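Long-range contact in omega transaminase (Pseudomonas sp., PDB 5LHA), which probably moves an amino group between amine and keto substrates by way of its pyridoxal phosphate cofactor, held here in the pyridoxamine form: residues V381-V393 with G427-T439. Residues are numbered along the deposited sequence; the frame is centred on the assembly and turned at random.
Sequences VRGKGLMIALDLV and GNKIILSPPLTLT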
loop_
_atom_site.group_PDB
_atom_site.type_symbol
_atom_site.label_atom_id
_atom_site.label_comp_id
_atom_site.label_asym_id
_atom_site.label_seq_id
_atom_site.Cartn_x
_atom_site.Cartn_y
_atom_site.Cartn_z
ATOM N N VAL A 381 -13.994 -21.362 31.334
ATOM C CA VAL A 381 -13.172 -22.384 30.694
ATOM C C VAL A 381 -13.935 -22.889 29.476
ATOM O O VAL A 381 -15.059 -23.390 29.606
ATOM C CB VAL A 381 -12.842 -23.544 31.651
ATOM C CG1 VAL A 381 -11.969 -24.579 30.956
ATOM C CG2 VAL A 381 -12.156 -23.019 32.909
ATOM N N ARG A 382 -13.322 -22.766 28.299
ATOM C CA ARG A 382 -13.954 -23.143 27.046
ATOM C C ARG A 382 -13.017 -24.034 26.248
ATOM O O ARG A 382 -11.805 -24.054 26.471
ATOM C CB ARG A 382 -14.314 -21.914 26.208
ATOM C CG ARG A 382 -13.245 -20.840 26.243
ATOM C CD ARG A 382 -13.492 -19.754 25.223
ATOM N NE ARG A 382 -12.342 -18.865 25.116
ATOM C CZ ARG A 382 -12.076 -17.883 25.976
ATOM N NH1 ARG A 382 -12.883 -17.650 27.003
ATOM N NH2 ARG A 382 -11.003 -17.124 25.806
ATOM N N GLY A 383 -13.594 -24.762 25.302
ATOM C CA GLY A 383 -12.808 -25.688 24.520
ATOM C C GLY A 383 -13.674 -26.521 23.607
ATOM O O GLY A 383 -14.904 -26.520 23.691
ATOM N N LYS A 384 -12.990 -27.257 22.734
ATOM C CA LYS A 384 -13.621 -28.203 21.817
ATOM C C LYS A 384 -12.566 -29.225 21.418
ATOM O O LYS A 384 -11.503 -28.842 20.915
ATOM C CB LYS A 384 -14.186 -27.489 20.594
ATOM C CG LYS A 384 -14.959 -28.403 19.674
ATOM C CD LYS A 384 -15.508 -27.650 18.491
ATOM C CE LYS A 384 -16.143 -28.599 17.483
ATOM N NZ LYS A 384 -17.470 -29.095 17.919
ATOM N N GLY A 385 -12.836 -30.510 21.658
ATOM C CA GLY A 385 -11.770 -31.495 21.523
ATOM C C GLY A 385 -10.682 -31.244 22.554
ATOM O O GLY A 385 -10.965 -30.972 23.727
ATOM N N LEU A 386 -9.420 -31.352 22.133
ATOM C CA LEU A 386 -8.286 -31.151 23.038
ATOM C C LEU A 386 -7.592 -29.808 22.834
ATOM O O LEU A 386 -6.361 -29.724 22.915
ATOM C CB LEU A 386 -7.281 -32.292 22.913
ATOM C CG LEU A 386 -7.767 -33.567 23.597
ATOM C CD1 LEU A 386 -6.879 -34.757 23.248
ATOM C CD2 LEU A 386 -7.842 -33.347 25.106
ATOM N N MET A 387 -8.358 -28.750 22.571
ATOM C CA MET A 387 -7.911 -27.370 22.734
ATOM C C MET A 387 -8.854 -26.675 23.708
ATOM O O MET A 387 -10.074 -26.677 23.511
ATOM C CB MET A 387 -7.848 -26.618 21.400
ATOM C CG MET A 387 -9.101 -26.672 20.549
ATOM S SD MET A 387 -8.743 -26.348 18.810
ATOM C CE MET A 387 -7.992 -24.732 18.858
ATOM N N ILE A 388 -8.289 -26.132 24.784
ATOM C CA ILE A 388 -9.049 -25.531 25.871
ATOM C C ILE A 388 -8.304 -24.287 26.329
ATOM O O ILE A 388 -7.073 -24.226 26.267
ATOM C CB ILE A 388 -9.253 -26.525 27.040
ATOM C CG1 ILE A 388 -10.234 -27.632 26.646
ATOM C CG2 ILE A 388 -9.741 -25.814 28.296
ATOM C CD1 ILE A 388 -10.182 -28.836 27.551
ATOM N N ALA A 389 -9.053 -23.269 26.748
ATOM C CA ALA A 389 -8.456 -22.072 27.324
ATOM C C ALA A 389 -9.169 -21.701 28.613
ATOM O O ALA A 389 -10.401 -21.751 28.696
ATOM C CB ALA A 389 -8.506 -20.888 26.360
ATOM N N LEU A 390 -8.382 -21.328 29.613
ATOM C CA LEU A 390 -8.892 -20.764 30.853
ATOM C C LEU A 390 -8.702 -19.257 30.774
ATOM O O LEU A 390 -7.577 -18.779 30.616
ATOM C CB LEU A 390 -8.164 -21.358 32.061
ATOM C CG LEU A 390 -8.194 -22.887 32.223
ATOM C CD1 LEU A 390 -6.972 -23.513 31.568
ATOM C CD2 LEU A 390 -8.272 -23.297 33.693
ATOM N N ASP A 391 -9.793 -18.513 30.828
ATOM C CA ASP A 391 -9.738 -17.067 30.640
ATOM C C ASP A 391 -9.695 -16.365 32.001
ATOM O O ASP A 391 -10.693 -16.329 32.729
ATOM C CB ASP A 391 -10.918 -16.599 29.792
ATOM C CG ASP A 391 -10.659 -15.261 29.151
ATOM O OD1 ASP A 391 -10.080 -14.379 29.831
ATOM O OD2 ASP A 391 -10.993 -15.112 27.951
ATOM N N LEU A 392 -8.548 -15.774 32.325
ATOM C CA LEU A 392 -8.354 -15.134 33.616
ATOM C C LEU A 392 -8.702 -13.655 33.493
ATOM O O LEU A 392 -8.248 -12.974 32.567
ATOM C CB LEU A 392 -6.916 -15.308 34.111
ATOM C CG LEU A 392 -6.286 -16.710 34.167
ATOM C CD1 LEU A 392 -4.851 -16.620 34.665
ATOM C CD2 LEU A 392 -7.088 -17.696 35.028
ATOM N N VAL A 393 -9.533 -13.175 34.414
ATOM C CA VAL A 393 -10.024 -11.808 34.412
ATOM C C VAL A 393 -9.734 -11.181 35.765
ATOM O O VAL A 393 -9.540 -11.867 36.772
ATOM C CB VAL A 393 -11.531 -11.737 34.106
ATOM C CG1 VAL A 393 -11.827 -12.429 32.800
ATOM C CG2 VAL A 393 -12.327 -12.368 35.244
ATOM N N GLY A 427 -1.019 -14.235 27.006
ATOM C CA GLY A 427 -1.774 -13.113 27.543
ATOM C C GLY A 427 -2.390 -13.466 28.888
ATOM O O GLY A 427 -1.698 -13.872 29.831
ATOM N N ASN A 428 -3.716 -13.367 28.979
ATOM C CA ASN A 428 -4.423 -13.623 30.227
ATOM C C ASN A 428 -5.055 -15.007 30.257
ATOM O O ASN A 428 -5.874 -15.285 31.139
ATOM C CB ASN A 428 -5.499 -12.562 30.449
ATOM C CG ASN A 428 -6.685 -12.739 29.527
ATOM O OD1 ASN A 428 -6.560 -12.649 28.309
ATOM N ND2 ASN A 428 -7.850 -12.984 30.109
ATOM N N LYS A 429 -4.669 -15.884 29.333
ATOM C CA LYS A 429 -5.329 -17.165 29.138
ATOM C C LYS A 429 -4.318 -18.302 29.219
ATOM O O LYS A 429 -3.227 -18.218 28.643
ATOM C CB LYS A 429 -6.032 -17.199 27.774
ATOM C CG LYS A 429 -6.828 -15.937 27.458
ATOM C CD LYS A 429 -7.466 -15.993 26.080
ATOM C CE LYS A 429 -8.205 -14.703 25.772
ATOM N NZ LYS A 429 -7.292 -13.522 25.855
ATOM N N ILE A 430 -4.691 -19.370 29.923
ATOM C CA ILE A 430 -3.892 -20.592 29.980
ATOM C C ILE A 430 -4.406 -21.538 28.904
ATOM O O ILE A 430 -5.594 -21.882 28.883
ATOM C CB ILE A 430 -3.963 -21.261 31.363
ATOM C CG1 ILE A 430 -3.695 -20.276 32.503
ATOM C CG2 ILE A 430 -2.969 -22.411 31.436
ATOM C CD1 ILE A 430 -2.231 -19.937 32.696
ATOM N N ILE A 431 -3.516 -21.956 28.004
ATOM C CA ILE A 431 -3.863 -22.867 26.918
ATOM C C ILE A 431 -3.490 -24.290 27.321
ATOM O O ILE A 431 -2.366 -24.545 27.772
ATOM C CB ILE A 431 -3.164 -22.472 25.603
ATOM C CG1 ILE A 431 -3.551 -21.054 25.170
ATOM C CG2 ILE A 431 -3.451 -23.490 24.514
ATOM C CD1 ILE A 431 -5.021 -20.742 25.272
ATOM N N LEU A 432 -4.432 -25.215 27.135
ATOM C CA LEU A 432 -4.222 -26.652 27.263
ATOM C C LEU A 432 -4.307 -27.261 25.868
ATOM O O LEU A 432 -5.320 -27.096 25.189
ATOM C CB LEU A 432 -5.282 -27.269 28.177
ATOM C CG LEU A 432 -5.592 -26.526 29.481
ATOM C CD1 LEU A 432 -6.596 -27.283 30.340
ATOM C CD2 LEU A 432 -4.331 -26.227 30.268
ATOM N N SER A 433 -3.252 -27.954 25.433
ATOM C CA SER A 433 -3.288 -28.578 24.105
ATOM C C SER A 433 -2.420 -29.834 24.053
ATOM O O SER A 433 -1.430 -29.892 23.309
ATOM C CB SER A 433 -2.863 -27.579 23.030
ATOM O OG SER A 433 -1.508 -27.205 23.172
ATOM N N PRO A 434 -2.777 -30.865 24.812
ATOM C CA PRO A 434 -1.911 -32.034 24.950
ATOM C C PRO A 434 -1.982 -32.924 23.723
ATOM O O PRO A 434 -2.802 -32.682 22.822
ATOM C CB PRO A 434 -2.500 -32.739 26.178
ATOM C CG PRO A 434 -3.956 -32.439 26.076
ATOM C CD PRO A 434 -4.040 -31.030 25.556
ATOM N N PRO A 435 -1.143 -33.967 23.652
ATOM C CA PRO A 435 -1.266 -34.930 22.549
ATOM C C PRO A 435 -2.662 -35.530 22.504
ATOM O O PRO A 435 -3.357 -35.627 23.518
ATOM C CB PRO A 435 -0.204 -35.986 22.872
ATOM C CG PRO A 435 0.839 -35.236 23.669
ATOM C CD PRO A 435 0.066 -34.210 24.468
ATOM N N LEU A 436 -3.078 -35.916 21.302
ATOM C CA LEU A 436 -4.417 -36.467 21.124
ATOM C C LEU A 436 -4.543 -37.884 21.666
ATOM O O LEU A 436 -5.661 -38.408 21.735
ATOM C CB LEU A 436 -4.799 -36.418 19.646
ATOM C CG LEU A 436 -4.749 -35.006 19.042
ATOM C CD1 LEU A 436 -5.420 -34.957 17.677
ATOM C CD2 LEU A 436 -5.343 -33.943 19.970
ATOM N N THR A 437 -3.432 -38.506 22.053
ATOM C CA THR A 437 -3.450 -39.790 22.737
ATOM C C THR A 437 -3.721 -39.666 24.233
ATOM O O THR A 437 -3.674 -40.685 24.929
ATOM C CB THR A 437 -2.132 -40.531 22.497
ATOM O OG1 THR A 437 -1.038 -39.732 22.960
ATOM C CG2 THR A 437 -1.960 -40.842 21.011
ATOM N N LEU A 438 -4.013 -38.460 24.727
ATOM C CA LEU A 438 -4.285 -38.249 26.145
ATOM C C LEU A 438 -5.334 -39.228 26.658
ATOM O O LEU A 438 -6.338 -39.495 25.996
ATOM C CB LEU A 438 -4.765 -36.820 26.378
ATOM C CG LEU A 438 -4.783 -36.362 27.832
ATOM C CD1 LEU A 438 -3.402 -35.896 28.246
ATOM C CD2 LEU A 438 -5.798 -35.255 28.019
ATOM N N THR A 439 -5.092 -39.775 27.842
ATOM C CA THR A 439 -6.006 -40.727 28.455
ATOM C C THR A 439 -6.860 -40.048 29.522
ATOM O O THR A 439 -6.633 -38.894 29.896
ATOM C CB THR A 439 -5.228 -41.900 29.056
ATOM O OG1 THR A 439 -4.414 -41.433 30.139
ATOM C CG2 THR A 439 -4.336 -42.530 28.004
#
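Leu390 and Ile430 face each other as an antiparallel hydrogen-bonded pair, as do Ile388 and Leu432, and Leu392 N bonds to Asn428 O. On the face carrying Ile388, Leu390, Ile430 and Leu432, Leu390 CD1 lies 3.9 Å from Leu432 CG and touches Ile430 CB. Leu386 drives its two methyls into the turn at 435-438: CD1 meets Leu436 CD2 at 3.7 Å, while CD2 touches both Pro434 CG and Leu438 CD2.

The other face is polar at one end. Asn428 ND2 sits a doubtfully short 2.5 Å from Leu392 O and makes a weak, bent bond to Asp391 OD1, carboxylate and amide planes 60° apart. Asp391 CG stands anti to the backbone N (chi1 -159°), which carries OD2 to Arg382 NH2 (2.9 Å), in the guanidinium plane; Arg194 is its second cationic partner. Putting an alanine at Asp391 would probably leave Arg382, also held by Glu380, and Arg194 without their shared counter-charge. Lys429 runs alongside Asp391, its NZ turned to Asn428 OD1.

Both strands are interior to a mixed sheet, consistent with the small domain of fold type I PLP enzymes: 387-393 also pairs with edge strand 378-384 and 429-432 with 421-426, while helix 353-368 lies against Leu432 and Trp63 against Ile431.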